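Local atomic coordinates of aminotransferase class-III (Sphaerobacter thermophilus DSM 20745, PDB entry 6K8H), a protein that belongs to the class-III aminotransferases, fold type I members of the pyridoxal-phosphate-dependent superfamily, with two protein chains in its assembly. Residues Ala73-His78 / Gly281-Gly286; Ala108-Glu113 / Ala327-Met332; Glu256-Arg261 / Gly371-Ile376; Pro81-Ala86 / Gly286-Gly291. All blocks are in the same frame, centred on the assembly; numbering follows the deposited sequence.

Contact 1. Residues Ala73-His78 / Gly281-Gly286; sequences ALIHGH and GKIIGG. With PLR ((5-hydroxy-4,6-dimethylpyridin-3-yl)methyl dihydrogen phosphate), chain D.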
loop_
_atom_site.group_PDB
_atom_site.type_symbol
_atom_site.label_atom_id
_atom_site.label_comp_id
_atom_site.label_asym_id
_atom_site.label_seq_id
_atom_site.Cartn_x
_atom_site.Cartn_y
_atom_site.Cartn_z
ATOM N N ALA B 73 10.300 -11.711 -1.436
ATOM C CA ALA B 73 8.940 -11.903 -0.933
ATOM C C ALA B 73 8.476 -13.355 -1.049
ATOM O O ALA B 73 7.737 -13.843 -0.189
ATOM C CB ALA B 73 7.963 -10.979 -1.664
ATOM N N LEU B 74 8.831 -14.039 -2.126
ATOM C CA LEU B 74 8.306 -15.380 -2.390
ATOM C C LEU B 74 9.329 -16.410 -1.923
ATOM O O LEU B 74 10.036 -17.042 -2.709
ATOM C CB LEU B 74 7.943 -15.533 -3.868
ATOM C CG LEU B 74 6.513 -15.066 -4.174
ATOM C CD1 LEU B 74 6.359 -13.544 -3.978
ATOM C CD2 LEU B 74 6.125 -15.476 -5.577
ATOM N N ILE B 75 9.371 -16.600 -0.606
ATOM C CA ILE B 75 10.336 -17.526 -0.028
ATOM C C ILE B 75 10.050 -18.961 -0.451
ATOM O O ILE B 75 10.945 -19.807 -0.385
ATOM C CB ILE B 75 10.364 -17.352 1.504
ATOM C CG1 ILE B 75 11.526 -18.156 2.129
ATOM C CG2 ILE B 75 9.004 -17.688 2.107
ATOM C CD1 ILE B 75 12.081 -17.528 3.394
ATOM N N HIS B 76 8.821 -19.276 -0.867
ATOM C CA HIS B 76 8.510 -20.618 -1.351
ATOM C C HIS B 76 8.540 -20.723 -2.870
ATOM O O HIS B 76 8.082 -21.729 -3.419
ATOM C CB HIS B 76 7.157 -21.088 -0.813
ATOM C CG HIS B 76 7.128 -21.200 0.677
ATOM N ND1 HIS B 76 7.997 -22.009 1.378
ATOM C CD2 HIS B 76 6.363 -20.578 1.602
ATOM C CE1 HIS B 76 7.756 -21.894 2.672
ATOM N NE2 HIS B 76 6.774 -21.024 2.835
ATOM N N GLY B 77 9.058 -19.718 -3.559
ATOM C CA GLY B 77 9.180 -19.801 -5.004
ATOM C C GLY B 77 7.849 -19.603 -5.701
ATOM O O GLY B 77 6.896 -19.092 -5.130
ATOM N N HIS B 78 7.785 -20.046 -6.956
ATOM C CA HIS B 78 6.654 -19.735 -7.824
ATOM C C HIS B 78 5.570 -20.800 -7.748
ATOM O O HIS B 78 5.861 -21.999 -7.742
ATOM C CB HIS B 78 7.099 -19.600 -9.281
ATOM C CG HIS B 78 8.058 -18.480 -9.517
ATOM N ND1 HIS B 78 7.653 -17.170 -9.669
ATOM C CD2 HIS B 78 9.408 -18.470 -9.597
ATOM C CE1 HIS B 78 8.712 -16.404 -9.850
ATOM N NE2 HIS B 78 9.788 -17.167 -9.817
ATOM N N GLY B 281 6.670 -7.176 5.924
ATOM C CA GLY B 281 5.958 -7.315 4.666
ATOM C C GLY B 281 6.523 -8.496 3.910
ATOM O O GLY B 281 7.038 -9.427 4.535
ATOM N N LYS B 282 6.429 -8.469 2.576
ATOM C CA LYS B 282 7.017 -9.485 1.702
ATOM C C LYS B 282 6.605 -10.915 2.086
ATOM O O LYS B 282 5.477 -11.335 1.769
ATOM C CB LYS B 282 8.540 -9.292 1.673
ATOM C CG LYS B 282 8.944 -7.951 1.009
ATOM C CD LYS B 282 10.435 -7.844 0.686
ATOM C CE LYS B 282 10.731 -6.784 -0.411
ATOM N NZ LYS B 282 10.824 -5.373 0.100
ATOM N N ILE B 283 7.474 -11.674 2.746
ATOM C CA ILE B 283 7.161 -13.125 2.929
ATOM C C ILE B 283 5.837 -13.335 3.670
ATOM O O ILE B 283 5.156 -14.310 3.369
ATOM C CB ILE B 283 8.308 -13.871 3.639
ATOM C CG1 ILE B 283 8.393 -13.503 5.122
ATOM C CG2 ILE B 283 9.629 -13.668 2.915
ATOM C CD1 ILE B 283 9.210 -14.461 5.938
ATOM N N ILE B 284 5.457 -12.403 4.537
ATOM C CA ILE B 284 4.363 -12.686 5.455
ATOM C C ILE B 284 3.033 -12.677 4.717
ATOM O O ILE B 284 1.990 -12.932 5.326
ATOM C CB ILE B 284 4.336 -11.696 6.641
ATOM C CG1 ILE B 284 4.140 -10.256 6.159
ATOM C CG2 ILE B 284 5.591 -11.790 7.459
ATOM C CD1 ILE B 284 3.601 -9.326 7.246
ATOM N N GLY B 285 3.044 -12.380 3.416
ATOM C CA GLY B 285 1.806 -12.418 2.653
ATOM C C GLY B 285 1.650 -13.570 1.693
ATOM O O GLY B 285 0.666 -13.584 0.923
ATOM N N GLY B 286 2.569 -14.532 1.671
ATOM C CA GLY B 286 2.474 -15.668 0.763
ATOM C C GLY B 286 2.535 -15.336 -0.713
ATOM O O GLY B 286 2.086 -16.139 -1.534
HETATM N N1 PLR D . 11.626 -1.851 3.770
HETATM C C2 PLR D . 12.536 -2.655 3.231
HETATM C C2A PLR D . 13.767 -2.985 4.011
HETATM C C3 PLR D . 12.331 -3.200 1.956
HETATM O O3 PLR D . 13.272 -4.019 1.446
HETATM C C4 PLR D . 11.158 -2.881 1.244
HETATM C C4A PLR D . 10.929 -3.451 -0.084
HETATM C C5 PLR D . 10.215 -2.039 1.844
HETATM C C6 PLR D . 10.505 -1.542 3.086
HETATM C C5A PLR D . 8.951 -1.635 1.134
HETATM O O4P PLR D . 7.970 -2.703 0.964
HETATM P P PLR D . 6.932 -2.627 -0.263
HETATM O O1P PLR D . 6.273 -1.292 -0.139
HETATM O O2P PLR D . 7.744 -2.739 -1.501
HETATM O O3P PLR D . 5.984 -3.771 -0.092
HETATM O O HOH W 1 5.794 -15.750 0.991
#
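The carbonyl oxygen of Ala73 is approached by three groups: a CA-H, a water and a weak backbone N-H. The CA-H of Ile283 points at it in a CA-H...O contact, with Ile283 CA 3.3 Å from Ala73 O and an angle of 153° at the hydrogen. A water donates to Ala73 O at 3.0 Å and also to Ile283 O, bridging the two backbones, and Ile75 N adds the weak bond from its own loop. The loop 281-286 is the one that carries the ligand-bound lysine, as in fold type I pyridoxal-phosphate enzymes: it follows strand 277-281 of the large mixed sheet, and Lys282 NZ is covalently bonded to C4A of the bound (5-hydroxy-4,6-dimethylpyridin-3-yl)methyl dihydrogen phosphate. Ala73 packs on the root of that lysine, its CB 3.8 Å from Lys282 CB, and the lysine chain then runs almost fully extended to a bend at chi4 (83°). Val257 and Ile258 touch the same chain, and Thr317 of the second subunit packs on it too. Further along, the side chains of Ile75 and Ile283 meet at an angle. Ile75 stands in a type I turn from Leu74 to Gly77, closed by Gly77 N to Leu74 O at 3.0 Å. Its CG1 is anti to the backbone N (chi1 -171°), and CB and CG2 face Ile283. The CG2 methyl of Ile283 lies 4.0 Å from Ile75 CB and 3.6 Å from Ala73 O.

Contact 2. Residues Ala108-Glu113 / Ala327-Met332; sequences AELLTE and AGLTAM
Leu110 meets Met332 and Leu329 through apolar contacts alone, each of its two methyls having its own part. The CD2 methyl is set against the root of the methionine, 3.7 Å from Met332 CB. The CD1 methyl touches two neighbours, 3.9 Å from Met332 CB and 4.0 Å from Leu329 CD1. In Leu110 a chi1 of -177° swings CG away from the backbone N and carries both methyls out to the other helix. Leu329 takes much the same first torsion and brings only CD1 within touching distance. Met332 bends at chi2 and chi3, and its sulfur packs on Ile283 of the lysine loop; CB and CG are what it offers to Leu110. Helices 102-114 and 322-334 are thus joined by a small hydrophobic patch, with their closest CA atoms, those of Leu110 and Leu329, 7.6 Å apart. In this class-III aminotransferase, helix 102-114 also packs on strand 120-124, an outermost strand of the seven-stranded sheet, through Leu111 on Phe123. The hydrogen bonds lie within each helix or lead out of the pair. Ala108 O accepts from Thr112 N at 2.9 Å and, from the opposite face of its plane, from Thr112 OG1 at 2.8 Å. Ala331 O takes a bond from His76 NE2. As for charges, Glu109 OE1 makes a salt bridge to Arg25 NH2 of the second subunit.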
loop_
_atom_site.group_PDB
_atom_site.type_symbol
_atom_site.label_atom_id
_atom_site.label_comp_id
_atom_site.label_asym_id
_atom_site.label_seq_id
_atom_site.Cartn_x
_atom_site.Cartn_y
_atom_site.Cartn_z
ATOM N N ALA B 108 -2.106 -12.947 12.995
ATOM C CA ALA B 108 -1.556 -12.191 14.115
ATOM C C ALA B 108 -1.089 -13.116 15.239
ATOM O O ALA B 108 -0.039 -12.877 15.857
ATOM C CB ALA B 108 -2.594 -11.182 14.614
ATOM N N GLU B 109 -1.853 -14.179 15.521
ATOM C CA GLU B 109 -1.442 -15.149 16.531
ATOM C C GLU B 109 -0.108 -15.799 16.161
ATOM O O GLU B 109 0.790 -15.919 17.006
ATOM C CB GLU B 109 -2.550 -16.191 16.725
ATOM C CG GLU B 109 -3.620 -15.741 17.738
ATOM C CD GLU B 109 -4.912 -16.561 17.689
ATOM O OE1 GLU B 109 -5.058 -17.420 16.792
ATOM O OE2 GLU B 109 -5.790 -16.328 18.549
ATOM N N LEU B 110 0.064 -16.187 14.892
ATOM C CA LEU B 110 1.345 -16.777 14.495
ATOM C C LEU B 110 2.501 -15.785 14.657
ATOM O O LEU B 110 3.547 -16.116 15.240
ATOM C CB LEU B 110 1.271 -17.288 13.054
ATOM C CG LEU B 110 2.533 -17.992 12.522
ATOM C CD1 LEU B 110 2.164 -19.080 11.497
ATOM C CD2 LEU B 110 3.526 -16.998 11.910
ATOM N N LEU B 111 2.345 -14.566 14.117
ATOM C CA LEU B 111 3.432 -13.586 14.186
ATOM C C LEU B 111 3.791 -13.244 15.628
ATOM O O LEU B 111 4.975 -13.141 15.970
ATOM C CB LEU B 111 3.065 -12.304 13.426
ATOM C CG LEU B 111 3.055 -12.411 11.892
ATOM C CD1 LEU B 111 2.596 -11.090 11.260
ATOM C CD2 LEU B 111 4.418 -12.811 11.370
ATOM N N THR B 112 2.794 -13.031 16.490
ATOM C CA THR B 112 3.128 -12.684 17.869
ATOM C C THR B 112 3.709 -13.879 18.617
ATOM O O THR B 112 4.525 -13.691 19.527
ATOM C CB THR B 112 1.909 -12.120 18.625
ATOM O OG1 THR B 112 0.813 -13.037 18.555
ATOM C CG2 THR B 112 1.483 -10.770 18.056
ATOM N N GLU B 113 3.338 -15.110 18.242
ATOM C CA GLU B 113 3.937 -16.268 18.899
ATOM C C GLU B 113 5.409 -16.401 18.534
ATOM O O GLU B 113 6.233 -16.775 19.379
ATOM C CB GLU B 113 3.185 -17.549 18.525
ATOM C CG GLU B 113 1.986 -17.862 19.422
ATOM C CD GLU B 113 0.876 -18.651 18.709
ATOM O OE1 GLU B 113 1.180 -19.451 17.784
ATOM O OE2 GLU B 113 -0.306 -18.467 19.089
ATOM N N ALA B 327 -2.995 -16.789 2.634
ATOM C CA ALA B 327 -1.739 -17.098 1.960
ATOM C C ALA B 327 -0.545 -16.875 2.888
ATOM O O ALA B 327 0.405 -17.670 2.897
ATOM C CB ALA B 327 -1.607 -16.259 0.692
ATOM N N GLY B 328 -0.587 -15.808 3.691
ATOM C CA GLY B 328 0.472 -15.569 4.653
ATOM C C GLY B 328 0.520 -16.620 5.746
ATOM O O GLY B 328 1.600 -17.073 6.131
ATOM N N LEU B 329 -0.643 -17.017 6.270
ATOM C CA LEU B 329 -0.678 -18.080 7.274
ATOM C C LEU B 329 -0.049 -19.361 6.738
ATOM O O LEU B 329 0.760 -20.003 7.422
ATOM C CB LEU B 329 -2.119 -18.338 7.731
ATOM C CG LEU B 329 -2.173 -19.233 8.978
ATOM C CD1 LEU B 329 -1.521 -18.519 10.161
ATOM C CD2 LEU B 329 -3.591 -19.664 9.319
ATOM N N THR B 330 -0.405 -19.747 5.510
ATOM C CA THR B 330 0.168 -20.960 4.919
ATOM C C THR B 330 1.672 -20.819 4.709
ATOM O O THR B 330 2.454 -21.707 5.089
ATOM C CB THR B 330 -0.540 -21.272 3.599
ATOM O OG1 THR B 330 -1.955 -21.274 3.820
ATOM C CG2 THR B 330 -0.116 -22.627 3.041
ATOM N N ALA B 331 2.101 -19.697 4.114
ATOM C CA ALA B 331 3.528 -19.485 3.861
ATOM C C ALA B 331 4.335 -19.568 5.147
ATOM O O ALA B 331 5.377 -20.235 5.206
ATOM C CB ALA B 331 3.749 -18.127 3.189
ATOM N N MET B 332 3.857 -18.907 6.202
ATOM C CA MET B 332 4.599 -18.902 7.452
ATOM C C MET B 332 4.556 -20.266 8.123
ATOM O O MET B 332 5.566 -20.714 8.672
ATOM C CB MET B 332 4.055 -17.816 8.379
ATOM C CG MET B 332 4.241 -16.401 7.856
ATOM S SD MET B 332 5.949 -16.007 7.409
ATOM C CE MET B 332 6.703 -15.932 9.035
#

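Contact 3. Residues Glu256-Arg261 / Gly371-Ile376; sequences EVISLR and GSLFHI. With PLR ((5-hydroxy-4,6-dimethylpyridin-3-yl)methyl dihydrogen phosphate), chain D.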
loop_
_atom_site.group_PDB
_atom_site.type_symbol
_atom_site.label_atom_id
_atom_site.label_comp_id
_atom_site.label_asym_id
_atom_site.label_seq_id
_atom_site.Cartn_x
_atom_site.Cartn_y
_atom_site.Cartn_z
ATOM N N GLU B 256 12.072 -4.820 9.235
ATOM C CA GLU B 256 12.348 -6.201 8.863
ATOM C C GLU B 256 11.527 -6.644 7.656
ATOM O O GLU B 256 11.214 -7.828 7.521
ATOM C CB GLU B 256 12.111 -7.144 10.045
ATOM C CG GLU B 256 13.005 -6.851 11.256
ATOM C CD GLU B 256 13.620 -8.116 11.876
ATOM O OE1 GLU B 256 14.066 -9.019 11.122
ATOM O OE2 GLU B 256 13.662 -8.196 13.120
ATOM N N VAL B 257 11.161 -5.707 6.775
ATOM C CA VAL B 257 10.365 -6.083 5.608
ATOM C C VAL B 257 11.091 -7.154 4.797
ATOM O O VAL B 257 10.464 -8.092 4.288
ATOM C CB VAL B 257 10.024 -4.838 4.764
ATOM C CG1 VAL B 257 9.388 -5.240 3.435
ATOM C CG2 VAL B 257 9.067 -3.929 5.537
ATOM N N ILE B 258 12.418 -7.071 4.717
ATOM C CA ILE B 258 13.230 -8.152 4.169
ATOM C C ILE B 258 13.804 -9.054 5.263
ATOM O O ILE B 258 13.792 -10.277 5.118
ATOM C CB ILE B 258 14.363 -7.600 3.274
ATOM C CG1 ILE B 258 13.814 -7.190 1.898
ATOM C CG2 ILE B 258 15.475 -8.653 3.098
ATOM C CD1 ILE B 258 14.902 -6.800 0.889
ATOM N N SER B 259 14.351 -8.481 6.342
ATOM C CA SER B 259 15.190 -9.266 7.256
ATOM C C SER B 259 14.406 -10.257 8.115
ATOM O O SER B 259 15.034 -11.099 8.775
ATOM C CB SER B 259 16.066 -8.357 8.126
ATOM O OG SER B 259 15.308 -7.728 9.140
ATOM N N LEU B 260 13.073 -10.152 8.179
ATOM C CA LEU B 260 12.312 -11.044 9.055
ATOM C C LEU B 260 12.536 -12.507 8.696
ATOM O O LEU B 260 12.393 -13.383 9.554
ATOM C CB LEU B 260 10.816 -10.721 8.989
ATOM C CG LEU B 260 9.927 -11.255 10.120
ATOM C CD1 LEU B 260 10.028 -10.395 11.374
ATOM C CD2 LEU B 260 8.463 -11.361 9.664
ATOM N N ARG B 261 12.947 -12.761 7.458
ATOM C CA ARG B 261 13.143 -14.154 6.983
ATOM C C ARG B 261 14.471 -14.726 7.498
ATOM O O ARG B 261 14.750 -15.865 7.159
ATOM C CB ARG B 261 13.112 -14.213 5.454
ATOM C CG ARG B 261 14.367 -13.669 4.793
ATOM C CD ARG B 261 14.780 -14.485 3.584
ATOM N NE ARG B 261 13.837 -14.405 2.483
ATOM C CZ ARG B 261 13.856 -15.200 1.424
ATOM N NH1 ARG B 261 12.953 -15.049 0.474
ATOM N NH2 ARG B 261 14.765 -16.149 1.325
ATOM N N GLY B 371 21.327 -16.692 6.904
ATOM C CA GLY B 371 20.198 -17.527 6.528
ATOM C C GLY B 371 20.190 -17.726 5.019
ATOM O O GLY B 371 21.210 -18.081 4.418
ATOM N N SER B 372 19.066 -17.403 4.375
ATOM C CA SER B 372 18.904 -17.618 2.941
ATOM C C SER B 372 19.119 -16.351 2.118
ATOM O O SER B 372 18.703 -16.305 0.952
ATOM C CB SER B 372 17.513 -18.190 2.644
ATOM O OG SER B 372 16.512 -17.365 3.201
ATOM N N LEU B 373 19.771 -15.336 2.682
ATOM C CA LEU B 373 20.090 -14.102 1.977
ATOM C C LEU B 373 21.595 -14.007 1.773
ATOM O O LEU B 373 22.370 -14.330 2.681
ATOM C CB LEU B 373 19.604 -12.881 2.768
ATOM C CG LEU B 373 18.105 -12.774 3.061
ATOM C CD1 LEU B 373 17.851 -11.674 4.080
ATOM C CD2 LEU B 373 17.357 -12.482 1.785
ATOM N N PHE B 374 22.014 -13.539 0.598
ATOM C CA PHE B 374 23.441 -13.402 0.326
ATOM C C PHE B 374 23.682 -12.222 -0.610
ATOM O O PHE B 374 22.794 -11.796 -1.355
ATOM C CB PHE B 374 24.024 -14.696 -0.260
ATOM C CG PHE B 374 23.476 -15.053 -1.615
ATOM C CD1 PHE B 374 24.067 -14.557 -2.765
ATOM C CD2 PHE B 374 22.379 -15.888 -1.738
ATOM C CE1 PHE B 374 23.570 -14.872 -4.007
ATOM C CE2 PHE B 374 21.879 -16.212 -2.973
ATOM C CZ PHE B 374 22.469 -15.708 -4.109
ATOM N N HIS B 375 24.912 -11.715 -0.576
ATOM C CA HIS B 375 25.338 -10.578 -1.398
ATOM C C HIS B 375 26.780 -10.828 -1.827
ATOM O O HIS B 375 27.666 -10.960 -0.971
ATOM C CB HIS B 375 25.226 -9.260 -0.610
ATOM C CG HIS B 375 25.090 -8.032 -1.465
ATOM N ND1 HIS B 375 25.845 -7.821 -2.601
ATOM C CD2 HIS B 375 24.296 -6.942 -1.336
ATOM C CE1 HIS B 375 25.520 -6.658 -3.138
ATOM N NE2 HIS B 375 24.574 -6.107 -2.396
ATOM N N ILE B 376 27.010 -10.923 -3.150
ATOM C CA ILE B 376 28.357 -11.049 -3.707
ATOM C C ILE B 376 28.946 -9.658 -3.899
ATOM O O ILE B 376 28.259 -8.730 -4.337
ATOM C CB ILE B 376 28.345 -11.825 -5.036
ATOM C CG1 ILE B 376 27.544 -13.124 -4.908
ATOM C CG2 ILE B 376 29.770 -12.121 -5.482
ATOM C CD1 ILE B 376 27.394 -13.874 -6.235
HETATM N N1 PLR D . 11.626 -1.851 3.770
HETATM C C2 PLR D . 12.536 -2.655 3.231
HETATM C C2A PLR D . 13.767 -2.985 4.011
HETATM C C3 PLR D . 12.331 -3.200 1.956
HETATM O O3 PLR D . 13.272 -4.019 1.446
HETATM C C4 PLR D . 11.158 -2.881 1.244
HETATM C C4A PLR D . 10.929 -3.451 -0.084
HETATM C C5 PLR D . 10.215 -2.039 1.844
HETATM C C6 PLR D . 10.505 -1.542 3.086
HETATM C C5A PLR D . 8.951 -1.635 1.134
HETATM O O4P PLR D . 7.970 -2.703 0.964
HETATM P P PLR D . 6.932 -2.627 -0.263
HETATM O O1P PLR D . 6.273 -1.292 -0.139
HETATM O O2P PLR D . 7.744 -2.739 -1.501
HETATM O O3P PLR D . 5.984 -3.771 -0.092
HETATM O O HOH W 2 16.557 -17.614 5.780
#
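Arg261 turns the edge of its guanidinium to Ser372 while its aliphatic part lies against Leu373. Its NH2 donates to Ser372 OG at 2.8 Å with an N-H...O angle of 152°, and the oxygen is only 12° out of the guanidinium plane. NH2 also bonds to Leu421 O, and NH1 to Thr72 O, so three partners fix the rotation of the group. The chain folds at chi2 and chi3 to get there, which lays CD alongside Leu373 CD2 at 3.7 Å. A water donates to Arg261 O and sits 2.6 Å from Ser372 OG, a second link between the same two residues. Leu373 splits its methyls: CD2 serves the arginine, while CD1 turns to Ile258 CG2 at 4.0 Å. The other branch of Ile258 turns to (5-hydroxy-4,6-dimethylpyridin-3-yl)methyl dihydrogen phosphate, CG1 3.2 Å from its O3. Val257 packs against one face of its pyridine ring, CB 3.5 Å from N1, with CG1 nearest C4 and C5 and CG2 nearest C6 and N1. Both residues, in the loop just after strand 251-255, line the ligand pocket, and an aliphatic side chain against one face of the pyridine ring is familiar from fold type I pyridoxal-phosphate enzymes.

Contact 4. Residues Pro81-Ala86 / Gly286-Gly291; sequences PDINEA and GGFPVG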
loop_
_atom_site.group_PDB
_atom_site.type_symbol
_atom_site.label_atom_id
_atom_site.label_comp_id
_atom_site.label_asym_id
_atom_site.label_seq_id
_atom_site.Cartn_x
_atom_site.Cartn_y
_atom_site.Cartn_z
ATOM N N PRO B 81 2.122 -24.995 -4.351
ATOM C CA PRO B 81 0.795 -25.638 -4.367
ATOM C C PRO B 81 0.008 -25.462 -3.083
ATOM O O PRO B 81 -1.218 -25.335 -3.142
ATOM C CB PRO B 81 1.115 -27.123 -4.620
ATOM C CG PRO B 81 2.554 -27.196 -4.936
ATOM C CD PRO B 81 3.217 -25.980 -4.382
ATOM N N ASP B 82 0.663 -25.509 -1.917
ATOM C CA ASP B 82 -0.071 -25.387 -0.655
ATOM C C ASP B 82 -0.704 -24.009 -0.520
ATOM O O ASP B 82 -1.878 -23.884 -0.133
ATOM C CB ASP B 82 0.860 -25.660 0.523
ATOM C CG ASP B 82 1.403 -27.081 0.515
ATOM O OD1 ASP B 82 0.729 -27.963 -0.051
ATOM O OD2 ASP B 82 2.497 -27.314 1.071
ATOM N N ILE B 83 0.061 -22.962 -0.836
ATOM C CA ILE B 83 -0.485 -21.608 -0.815
ATOM C C ILE B 83 -1.639 -21.486 -1.808
ATOM O O ILE B 83 -2.703 -20.945 -1.484
ATOM C CB ILE B 83 0.633 -20.588 -1.108
ATOM C CG1 ILE B 83 1.703 -20.646 -0.015
ATOM C CG2 ILE B 83 0.077 -19.182 -1.217
ATOM C CD1 ILE B 83 2.932 -19.825 -0.354
ATOM N N ASN B 84 -1.454 -22.008 -3.029
ATOM C CA ASN B 84 -2.511 -21.929 -4.039
ATOM C C ASN B 84 -3.781 -22.643 -3.588
ATOM O O ASN B 84 -4.887 -22.123 -3.774
ATOM C CB ASN B 84 -2.018 -22.490 -5.377
ATOM C CG ASN B 84 -1.200 -21.468 -6.166
ATOM O OD1 ASN B 84 -1.048 -20.322 -5.735
ATOM N ND2 ASN B 84 -0.667 -21.879 -7.312
ATOM N N GLU B 85 -3.621 -23.816 -2.977
ATOM C CA GLU B 85 -4.791 -24.588 -2.483
ATOM C C GLU B 85 -5.526 -23.789 -1.399
ATOM O O GLU B 85 -6.755 -23.734 -1.455
ATOM C CB GLU B 85 -4.328 -25.933 -1.936
ATOM C CG GLU B 85 -4.088 -26.960 -3.023
ATOM C CD GLU B 85 -3.493 -28.262 -2.517
ATOM O OE1 GLU B 85 -3.803 -28.642 -1.367
ATOM O OE2 GLU B 85 -2.709 -28.874 -3.261
ATOM N N ALA B 86 -4.794 -23.181 -0.463
ATOM C CA ALA B 86 -5.447 -22.381 0.577
ATOM C C ALA B 86 -6.191 -21.184 -0.018
ATOM O O ALA B 86 -7.333 -20.877 0.371
ATOM C CB ALA B 86 -4.415 -21.917 1.597
ATOM N N GLY B 286 2.569 -14.532 1.671
ATOM C CA GLY B 286 2.474 -15.668 0.763
ATOM C C GLY B 286 2.535 -15.336 -0.713
ATOM O O GLY B 286 2.086 -16.139 -1.534
ATOM N N GLY B 287 3.051 -14.160 -1.075
ATOM C CA GLY B 287 3.058 -13.696 -2.451
ATOM C C GLY B 287 1.998 -12.662 -2.773
ATOM O O GLY B 287 1.951 -12.176 -3.905
ATOM N N PHE B 288 1.171 -12.288 -1.816
ATOM C CA PHE B 288 0.108 -11.330 -2.039
ATOM C C PHE B 288 0.442 -10.022 -1.344
ATOM O O PHE B 288 1.269 -10.002 -0.427
ATOM C CB PHE B 288 -1.216 -11.914 -1.527
ATOM C CG PHE B 288 -1.711 -13.069 -2.364
ATOM C CD1 PHE B 288 -1.214 -14.349 -2.165
ATOM C CD2 PHE B 288 -2.640 -12.866 -3.375
ATOM C CE1 PHE B 288 -1.650 -15.412 -2.958
ATOM C CE2 PHE B 288 -3.081 -13.930 -4.161
ATOM C CZ PHE B 288 -2.587 -15.196 -3.952
ATOM N N PRO B 289 -0.135 -8.899 -1.787
ATOM C CA PRO B 289 0.252 -7.599 -1.219
ATOM C C PRO B 289 -0.011 -7.558 0.282
ATOM O O PRO B 289 -1.058 -7.995 0.759
ATOM C CB PRO B 289 -0.620 -6.598 -1.988
ATOM C CG PRO B 289 -1.005 -7.307 -3.255
ATOM C CD PRO B 289 -1.142 -8.747 -2.858
ATOM N N VAL B 290 0.959 -7.036 1.027
ATOM C CA VAL B 290 0.920 -7.155 2.482
ATOM C C VAL B 290 1.947 -6.239 3.129
ATOM O O VAL B 290 3.000 -5.941 2.549
ATOM C CB VAL B 290 1.182 -8.609 2.912
ATOM C CG1 VAL B 290 2.617 -8.981 2.594
ATOM C CG2 VAL B 290 0.850 -8.829 4.395
ATOM N N GLY B 291 1.637 -5.797 4.343
ATOM C CA GLY B 291 2.617 -5.264 5.267
ATOM C C GLY B 291 2.066 -5.445 6.665
ATOM O O GLY B 291 0.916 -5.848 6.856
#
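The first turns of helix 81-91 come up against a glycine-rich loop, the closest CA atoms being those of Ile83 and Gly286, 6.8 Å apart. The loop turns through two residues with positive phi, Gly286 (63°) and Gly287 (102°), before it extends through Phe288 and Pro289. Ile83 carries the contact from the helix side. Its CG1 stands beside the backbone N (chi1 -63°) and its CG2 beside the carbonyl carbon, and both branches reach Gly286 O: CG2 comes within 3.7 Å of that oxygen and CD1 within 4.0 Å. These are carbon contacts to a carbonyl, van der Waals in nature. Being a glycine, Gly286 has no side chain between its peptide and Ile83, consistent with the close approach. Phe288 adds a looser touch, its ring meeting Ile83 CG2 edge-on, with CE1 4.5 Å from that methyl and the methyl near the ring plane. The face of the ring is therefore not what Ile83 uses. Asp80 OD2 accepts a hydrogen bond from Ile83 N at the start of the helix, and Asp82 OD2 reaches Lys334 NZ in a salt bridge. In this aminotransferase fold the loop runs from strand 277-281 to strand 291-295, where Gly291 pairs with Thr124 of strand 120-124. Helix 322-334 lies against both partners, Ala327 packing on Ile83 and on Phe288, while Val95 of the second subunit also packs on Phe288.

Overall arrangement
From the N terminus, the chain lays down 73-78, 81-86, 108-113 and 256-261 in that order, and then returns to them as 281-286, 286-291, 327-332 and 371-376. Contacts 1 and 4 each close a loop of about 200 residues, contact 2 a slightly longer one and contact 3 one of 109 residues; every pair crosses along the chain. Contacts 1 and 4 share Gly286, and contact 2 touches both through helix 322-334. Contact 3 meets contact 1 at the ligand pocket and beside it. Together they join helices 81-91 and 102-114 and the loop 73-78 to the loop after strand 277-281 and to helix 322-334, and the loop after strand 251-255 to the three-stranded sheet.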